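Local coordinates for protein fumarate lyase (PDB 3C8T) that belongs to the fumarate lyase superfamily, largely helical enzymes whose long central helices pack together in a four-chain assembly, at residues Arg184-Thr196 / Leu211-His225. Residues are numbered along the deposited sequence; the frame is centred on the assembly and turned at random.
Sequences RVLVVEFSGASGT and LARELNLGVPSITWH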
ATOM      1  N   ARG A 184      23.667   7.723   8.031  1.00 31.21           N
ATOM      2  CA  ARG A 184      23.533   7.077   6.720  1.00 31.33           C
ATOM      3  C   ARG A 184      22.965   8.051   5.663  1.00 30.92           C
ATOM      4  O   ARG A 184      23.502   8.156   4.537  1.00 31.55           O
ATOM      5  CB  ARG A 184      22.793   5.719   6.750  1.00 30.88           C
ATOM      6  CG  ARG A 184      23.719   4.522   7.197  1.00 30.75           C
ATOM      7  CD  ARG A 184      22.960   3.194   7.177  1.00 28.80           C
ATOM      8  NE  ARG A 184      21.706   3.241   7.978  1.00 25.87           N
ATOM      9  CZ  ARG A 184      21.567   2.775   9.221  1.00 26.56           C
ATOM     10  NH1 ARG A 184      22.595   2.223   9.866  1.00 24.35           N
ATOM     11  NH2 ARG A 184      20.397   2.865   9.839  1.00 29.86           N
ATOM     12  N   VAL A 185      21.922   8.782   6.055  1.00 28.56           N
ATOM     13  CA  VAL A 185      21.247   9.651   5.128  1.00 26.78           C
ATOM     14  C   VAL A 185      21.994  10.979   4.957  1.00 27.16           C
ATOM     15  O   VAL A 185      21.903  11.581   3.890  1.00 26.60           O
ATOM     16  CB  VAL A 185      19.721   9.859   5.484  1.00 26.45           C
ATOM     17  CG1 VAL A 185      19.553  10.628   6.793  1.00 24.39           C
ATOM     18  CG2 VAL A 185      18.976  10.580   4.341  1.00 24.88           C
ATOM     19  N   LEU A 186      22.750  11.423   5.969  1.00 27.01           N
ATOM     20  CA  LEU A 186      23.361  12.771   5.871  1.00 27.43           C
ATOM     21  C   LEU A 186      24.744  12.760   5.212  1.00 27.04           C
ATOM     22  O   LEU A 186      25.772  13.016   5.860  1.00 27.24           O
ATOM     23  CB  LEU A 186      23.346  13.516   7.209  1.00 26.28           C
ATOM     24  CG  LEU A 186      21.944  13.711   7.827  1.00 28.50           C
ATOM     25  CD1 LEU A 186      22.066  14.293   9.246  1.00 30.07           C
ATOM     26  CD2 LEU A 186      21.027  14.602   6.965  1.00 24.65           C
ATOM     27  N   VAL A 187      24.740  12.497   3.911  1.00 26.10           N
ATOM     28  CA  VAL A 187      25.951  12.423   3.121  1.00 27.45           C
ATOM     29  C   VAL A 187      25.736  13.264   1.898  1.00 28.34           C
ATOM     30  O   VAL A 187      24.609  13.443   1.441  1.00 29.06           O
ATOM     31  CB  VAL A 187      26.352  10.950   2.689  1.00 27.23           C
ATOM     32  CG1 VAL A 187      26.813  10.127   3.871  1.00 27.96           C
ATOM     33  CG2 VAL A 187      25.241  10.237   1.951  1.00 26.14           C
ATOM     34  N   VAL A 188      26.838  13.807   1.382  1.00 29.10           N
ATOM     35  CA  VAL A 188      26.840  14.664   0.195  1.00 28.88           C
ATOM     36  C   VAL A 188      26.477  13.834  -1.026  1.00 28.26           C
ATOM     37  O   VAL A 188      26.758  12.613  -1.074  1.00 28.70           O
ATOM     38  CB  VAL A 188      28.267  15.343   0.041  1.00 29.57           C
ATOM     39  CG1 VAL A 188      29.314  14.424  -0.687  1.00 28.24           C
ATOM     40  CG2 VAL A 188      28.150  16.649  -0.652  1.00 32.15           C
ATOM     41  N   GLU A 189      25.855  14.461  -2.015  1.00 27.99           N
ATOM     42  CA  GLU A 189      25.863  13.855  -3.352  1.00 28.39           C
ATOM     43  C   GLU A 189      26.671  14.739  -4.324  1.00 29.09           C
ATOM     44  O   GLU A 189      26.261  15.872  -4.610  1.00 27.91           O
ATOM     45  CB  GLU A 189      24.454  13.654  -3.912  1.00 28.28           C
ATOM     46  CG  GLU A 189      24.481  12.978  -5.277  1.00 28.40           C
ATOM     47  CD  GLU A 189      24.331  11.478  -5.172  1.00 28.69           C
ATOM     48  OE1 GLU A 189      25.367  10.810  -5.200  1.00 26.64           O
ATOM     49  OE2 GLU A 189      23.191  10.976  -5.041  1.00 29.55           O
ATOM     50  N   PHE A 190      27.809  14.235  -4.806  1.00 29.49           N
ATOM     51  CA  PHE A 190      28.524  14.925  -5.876  1.00 30.40           C
ATOM     52  C   PHE A 190      29.257  13.924  -6.757  1.00 31.36           C
ATOM     53  O   PHE A 190      30.358  13.423  -6.394  1.00 31.44           O
ATOM     54  CB  PHE A 190      29.497  15.988  -5.330  1.00 30.61           C
ATOM     55  CG  PHE A 190      30.171  16.771  -6.411  1.00 30.82           C
ATOM     56  CD1 PHE A 190      29.451  17.706  -7.155  1.00 29.26           C
ATOM     57  CD2 PHE A 190      31.519  16.546  -6.704  1.00 30.41           C
ATOM     58  CE1 PHE A 190      30.065  18.413  -8.175  1.00 32.84           C
ATOM     59  CE2 PHE A 190      32.149  17.220  -7.715  1.00 31.36           C
ATOM     60  CZ  PHE A 190      31.442  18.169  -8.469  1.00 32.35           C
ATOM     61  N   SER A 191      28.633  13.586  -7.889  1.00 31.44           N
ATOM     62  CA  SER A 191      29.199  12.547  -8.752  1.00 31.85           C
ATOM     63  C   SER A 191      29.057  12.808 -10.237  1.00 31.63           C
ATOM     64  O   SER A 191      29.524  12.019 -11.039  1.00 32.22           O
ATOM     65  CB  SER A 191      28.616  11.168  -8.426  1.00 33.01           C
ATOM     66  OG  SER A 191      29.070  10.695  -7.162  1.00 34.48           O
ATOM     67  N   GLY A 192      28.403  13.889 -10.614  1.00 31.22           N
ATOM     68  CA  GLY A 192      28.321  14.230 -12.009  1.00 32.65           C
ATOM     69  C   GLY A 192      27.351  13.372 -12.804  1.00 33.86           C
ATOM     70  O   GLY A 192      26.688  12.477 -12.255  1.00 33.88           O
ATOM     71  N   ALA A 193      27.331  13.623 -14.118  1.00 34.67           N
ATOM     72  CA  ALA A 193      26.212  13.280 -15.009  1.00 35.57           C
ATOM     73  C   ALA A 193      25.915  11.800 -15.031  1.00 36.04           C
ATOM     74  O   ALA A 193      24.757  11.417 -14.954  1.00 36.55           O
ATOM     75  CB  ALA A 193      26.473  13.787 -16.414  1.00 36.16           C
ATOM     76  N   SER A 194      26.940  10.956 -15.100  1.00 35.20           N
ATOM     77  CA  SER A 194      26.659   9.546 -14.906  1.00 35.65           C
ATOM     78  C   SER A 194      27.378   8.931 -13.725  1.00 34.16           C
ATOM     79  O   SER A 194      27.548   7.726 -13.683  1.00 34.56           O
ATOM     80  CB  SER A 194      26.830   8.710 -16.193  1.00 35.17           C
ATOM     81  OG  SER A 194      28.134   8.878 -16.660  1.00 38.94           O
ATOM     82  N   GLY A 195      27.744   9.748 -12.747  1.00 33.84           N
ATOM     83  CA  GLY A 195      28.255   9.245 -11.456  1.00 33.18           C
ATOM     84  C   GLY A 195      29.747   8.945 -11.334  1.00 33.26           C
ATOM     85  O   GLY A 195      30.185   8.425 -10.278  1.00 32.98           O
ATOM     86  N   THR A 196      30.510   9.243 -12.398  1.00 32.48           N
ATOM     87  CA  THR A 196      31.960   8.981 -12.497  1.00 32.50           C
ATOM     88  C   THR A 196      32.820  10.225 -12.341  1.00 33.60           C
ATOM     89  O   THR A 196      34.074  10.133 -12.335  1.00 33.28           O
ATOM     90  CB  THR A 196      32.347   8.386 -13.891  1.00 32.75           C
ATOM     91  OG1 THR A 196      31.973   9.303 -14.947  1.00 32.93           O
ATOM     92  CG2 THR A 196      31.656   7.054 -14.104  1.00 31.83           C
ATOM     93  N   LEU A 211      33.922  18.881  -0.477  1.00 34.93           N
ATOM     94  CA  LEU A 211      32.564  19.395  -0.475  1.00 34.38           C
ATOM     95  C   LEU A 211      31.759  18.900   0.731  1.00 33.68           C
ATOM     96  O   LEU A 211      31.031  19.663   1.333  1.00 34.19           O
ATOM     97  CB  LEU A 211      31.875  19.033  -1.790  1.00 34.23           C
ATOM     98  CG  LEU A 211      30.409  19.420  -1.966  1.00 33.81           C
ATOM     99  CD1 LEU A 211      30.286  20.906  -1.965  1.00 33.67           C
ATOM    100  CD2 LEU A 211      29.895  18.860  -3.277  1.00 34.53           C
ATOM    101  N   ALA A 212      31.924  17.641   1.100  1.00 33.35           N
ATOM    102  CA  ALA A 212      31.264  17.106   2.286  1.00 33.94           C
ATOM    103  C   ALA A 212      31.716  17.919   3.517  1.00 35.20           C
ATOM    104  O   ALA A 212      30.914  18.297   4.377  1.00 34.85           O
ATOM    105  CB  ALA A 212      31.601  15.644   2.442  1.00 32.10           C
ATOM    106  N   ARG A 213      33.014  18.215   3.560  1.00 36.75           N
ATOM    107  CA  ARG A 213      33.602  18.924   4.666  1.00 38.10           C
ATOM    108  C   ARG A 213      33.031  20.319   4.736  1.00 37.88           C
ATOM    109  O   ARG A 213      32.628  20.745   5.798  1.00 39.58           O
ATOM    110  CB  ARG A 213      35.122  18.924   4.536  1.00 38.73           C
ATOM    111  CG  ARG A 213      35.845  19.228   5.832  1.00 43.06           C
ATOM    112  CD  ARG A 213      37.304  18.755   5.797  1.00 50.79           C
ATOM    113  NE  ARG A 213      38.265  19.702   5.204  1.00 55.64           N
ATOM    114  CZ  ARG A 213      38.113  21.023   5.088  1.00 57.47           C
ATOM    115  NH1 ARG A 213      37.018  21.636   5.523  1.00 60.71           N
ATOM    116  NH2 ARG A 213      39.077  21.745   4.529  1.00 58.97           N
ATOM    117  N   GLU A 214      32.953  21.014   3.604  1.00 38.04           N
ATOM    118  CA  GLU A 214      32.422  22.378   3.560  1.00 37.25           C
ATOM    119  C   GLU A 214      30.992  22.471   4.079  1.00 36.53           C
ATOM    120  O   GLU A 214      30.601  23.472   4.648  1.00 35.35           O
ATOM    121  CB  GLU A 214      32.401  22.906   2.118  1.00 37.68           C
ATOM    122  CG  GLU A 214      33.560  23.749   1.693  1.00 39.85           C
ATOM    123  CD  GLU A 214      33.764  24.968   2.603  1.00 44.59           C
ATOM    124  OE1 GLU A 214      34.850  25.047   3.218  1.00 47.54           O
ATOM    125  OE2 GLU A 214      32.847  25.830   2.722  1.00 44.43           O
ATOM    126  N   LEU A 215      30.196  21.437   3.823  1.00 36.24           N
ATOM    127  CA  LEU A 215      28.787  21.466   4.182  1.00 36.33           C
ATOM    128  C   LEU A 215      28.555  20.762   5.498  1.00 36.71           C
ATOM    129  O   LEU A 215      27.437  20.725   5.993  1.00 37.70           O
ATOM    130  CB  LEU A 215      27.960  20.768   3.106  1.00 35.93           C
ATOM    131  CG  LEU A 215      27.908  21.470   1.762  1.00 34.15           C
ATOM    132  CD1 LEU A 215      27.219  20.580   0.730  1.00 31.41           C
ATOM    133  CD2 LEU A 215      27.206  22.807   1.916  1.00 33.26           C
ATOM    134  N   ASN A 216      29.610  20.163   6.037  1.00 36.61           N
ATOM    135  CA  ASN A 216      29.493  19.371   7.247  1.00 36.66           C
ATOM    136  C   ASN A 216      28.612  18.122   7.070  1.00 35.58           C
ATOM    137  O   ASN A 216      27.817  17.816   7.933  1.00 35.42           O
ATOM    138  CB  ASN A 216      28.994  20.261   8.396  1.00 37.84           C
ATOM    139  CG  ASN A 216      29.090  19.583   9.747  1.00 40.87           C
ATOM    140  OD1 ASN A 216      29.928  18.705   9.966  1.00 42.64           O
ATOM    141  ND2 ASN A 216      28.202  19.975  10.665  1.00 43.73           N
ATOM    142  N   LEU A 217      28.798  17.385   5.971  1.00 34.08           N
ATOM    143  CA  LEU A 217      28.064  16.142   5.712  1.00 32.64           C
ATOM    144  C   LEU A 217      29.038  14.968   5.679  1.00 32.62           C
ATOM    145  O   LEU A 217      30.262  15.174   5.526  1.00 32.03           O
ATOM    146  CB  LEU A 217      27.307  16.249   4.374  1.00 32.30           C
ATOM    147  CG  LEU A 217      26.159  17.266   4.356  1.00 31.81           C
ATOM    148  CD1 LEU A 217      25.687  17.545   2.949  1.00 30.69           C
ATOM    149  CD2 LEU A 217      24.948  16.849   5.307  1.00 33.21           C
ATOM    150  N   GLY A 218      28.537  13.737   5.804  1.00 30.81           N
ATOM    151  CA  GLY A 218      29.452  12.588   5.578  1.00 30.45           C
ATOM    152  C   GLY A 218      29.795  12.502   4.078  1.00 30.80           C
ATOM    153  O   GLY A 218      29.239  13.242   3.260  1.00 29.44           O
ATOM    154  N   VAL A 219      30.701  11.590   3.743  1.00 30.76           N
ATOM    155  CA  VAL A 219      31.062  11.231   2.390  1.00 30.41           C
ATOM    156  C   VAL A 219      30.434   9.862   2.107  1.00 31.14           C
ATOM    157  O   VAL A 219      30.635   8.928   2.874  1.00 31.96           O
ATOM    158  CB  VAL A 219      32.619  11.128   2.236  1.00 31.88           C
ATOM    159  CG1 VAL A 219      33.048  10.684   0.816  1.00 29.87           C
ATOM    160  CG2 VAL A 219      33.327  12.465   2.615  1.00 28.19           C
ATOM    161  N   PRO A 220      29.660   9.729   1.008  1.00 30.33           N
ATOM    162  CA  PRO A 220      29.090   8.422   0.663  1.00 29.94           C
ATOM    163  C   PRO A 220      30.178   7.439   0.262  1.00 30.30           C
ATOM    164  O   PRO A 220      31.278   7.848  -0.187  1.00 30.95           O
ATOM    165  CB  PRO A 220      28.236   8.746  -0.571  1.00 29.25           C
ATOM    166  CG  PRO A 220      28.937   9.899  -1.231  1.00 27.15           C
ATOM    167  CD  PRO A 220      29.308  10.746  -0.003  1.00 30.24           C
ATOM    168  N   SER A 221      29.898   6.146   0.397  1.00 30.60           N
ATOM    169  CA  SER A 221      30.848   5.136  -0.075  1.00 30.38           C
ATOM    170  C   SER A 221      31.044   5.243  -1.622  1.00 30.11           C
ATOM    171  O   SER A 221      32.142   5.042  -2.143  1.00 29.03           O
ATOM    172  CB  SER A 221      30.356   3.749   0.284  1.00 30.30           C
ATOM    173  OG  SER A 221      28.978   3.648   0.038  1.00 32.04           O
ATOM    174  N   ILE A 222      29.942   5.566  -2.311  1.00 29.16           N
ATOM    175  CA  ILE A 222      29.884   5.741  -3.760  1.00 28.09           C
ATOM    176  C   ILE A 222      28.569   6.491  -4.096  1.00 28.44           C
ATOM    177  O   ILE A 222      27.606   6.544  -3.278  1.00 27.85           O
ATOM    178  CB  ILE A 222      30.003   4.351  -4.517  1.00 28.39           C
ATOM    179  CG1 ILE A 222      30.256   4.514  -6.033  1.00 27.74           C
ATOM    180  CG2 ILE A 222      28.764   3.448  -4.226  1.00 26.72           C
ATOM    181  CD1 ILE A 222      30.780   3.224  -6.705  1.00 26.79           C
ATOM    182  N   THR A 223      28.559   7.078  -5.290  1.00 27.52           N
ATOM    183  CA  THR A 223      27.406   7.692  -5.926  1.00 26.92           C
ATOM    184  C   THR A 223      26.093   7.017  -5.520  1.00 26.68           C
ATOM    185  O   THR A 223      25.963   5.771  -5.551  1.00 26.24           O
ATOM    186  CB  THR A 223      27.576   7.599  -7.459  1.00 28.45           C
ATOM    187  OG1 THR A 223      28.863   8.111  -7.808  1.00 28.83           O
ATOM    188  CG2 THR A 223      26.457   8.384  -8.215  1.00 28.95           C
ATOM    189  N   TRP A 224      25.125   7.832  -5.106  1.00 25.46           N
ATOM    190  CA  TRP A 224      23.839   7.270  -4.721  1.00 25.58           C
ATOM    191  C   TRP A 224      22.681   7.859  -5.544  1.00 25.38           C
ATOM    192  O   TRP A 224      21.561   7.891  -5.084  1.00 26.36           O
ATOM    193  CB  TRP A 224      23.629   7.345  -3.185  1.00 24.60           C
ATOM    194  CG  TRP A 224      23.847   8.696  -2.564  1.00 24.39           C
ATOM    195  CD1 TRP A 224      25.042   9.263  -2.221  1.00 24.42           C
ATOM    196  CD2 TRP A 224      22.823   9.656  -2.189  1.00 23.98           C
ATOM    197  NE1 TRP A 224      24.830  10.516  -1.648  1.00 24.23           N
ATOM    198  CE2 TRP A 224      23.475  10.760  -1.605  1.00 23.23           C
ATOM    199  CE3 TRP A 224      21.417   9.659  -2.261  1.00 24.39           C
ATOM    200  CZ2 TRP A 224      22.779  11.871  -1.128  1.00 25.20           C
ATOM    201  CZ3 TRP A 224      20.714  10.778  -1.767  1.00 23.15           C
ATOM    202  CH2 TRP A 224      21.392  11.848  -1.216  1.00 25.99           C
ATOM    203  N   HIS A 225      22.974   8.341  -6.758  1.00 26.82           N
ATOM    204  CA  HIS A 225      21.946   8.831  -7.683  1.00 27.60           C
ATOM    205  C   HIS A 225      20.851   7.756  -7.806  1.00 27.35           C
ATOM    206  O   HIS A 225      19.668   8.084  -7.880  1.00 28.26           O
ATOM    207  CB  HIS A 225      22.533   9.114  -9.068  1.00 27.47           C
ATOM    208  CG  HIS A 225      23.418  10.326  -9.142  1.00 27.70           C
ATOM    209  ND1 HIS A 225      24.445  10.438 -10.062  1.00 28.77           N
ATOM    210  CD2 HIS A 225      23.430  11.473  -8.432  1.00 28.90           C
ATOM    211  CE1 HIS A 225      25.052  11.597  -9.903  1.00 28.99           C
ATOM    212  NE2 HIS A 225      24.447  12.251  -8.929  1.00 27.87           N
TER
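Glu-189 and Trp-224 make the central polar contact between the chain leaving helix 160-185 and the chain leaving helix 204-215. With CG anti to the backbone N (chi1 -178°) and a bend at chi2, the carboxylate of Glu-189 folds over one face of the indole, OE2 lying over the ring centre and 3.2 Å from Trp-224 CD2. The two planes are 30° apart. Glu-189 OE1 accepts a hydrogen bond from the backbone N of Trp-224 through its syn lone pair at 3.0 Å, in a nearly straight bond. The indole NE1 donates within its ring plane to Val-188 O (2.9 Å), although it approaches from above that carbonyl's plane.

Backbone bonds form a single bridge between Val-187 and Gly-218: Gly-218 N reaches Leu-186 O at 2.9 Å and Val-188 N reaches Gly-218 O at 3.1 Å. Farther along, Thr-223 OG1 donates to a lone pair of Gly-195 O (2.8 Å), at the end of the type I turn 192-195, and lies 2.7 Å from Ser-191 OG. The His-225 ring has Gly-192 O at its edge, while its NE2 is hydrogen-bonded to Asp-106, which also binds the backbone N atoms of Ser-191 and Gly-192.

Apolar contacts flank the bridge. Val-188 divides its methyls, CG2 against Leu-211 CG (3.8 Å) and CG1 touching both Ala-212 CB and Pro-220 CD, while Val-187 CG2 packs against the pyrrole side of the indole. Leu-211 CD2 meets Phe-190 CB.

The contact thus joins two post-helical segments beside helix 104-140, where Trp-224 touches Val-113, and near Tyr-162 of the second subunit, which Thr-223 meets. The NE1 bond and the overlying carboxylate fix the indole's orientation; the OE1 bond ties buried Glu-189 to the main chain.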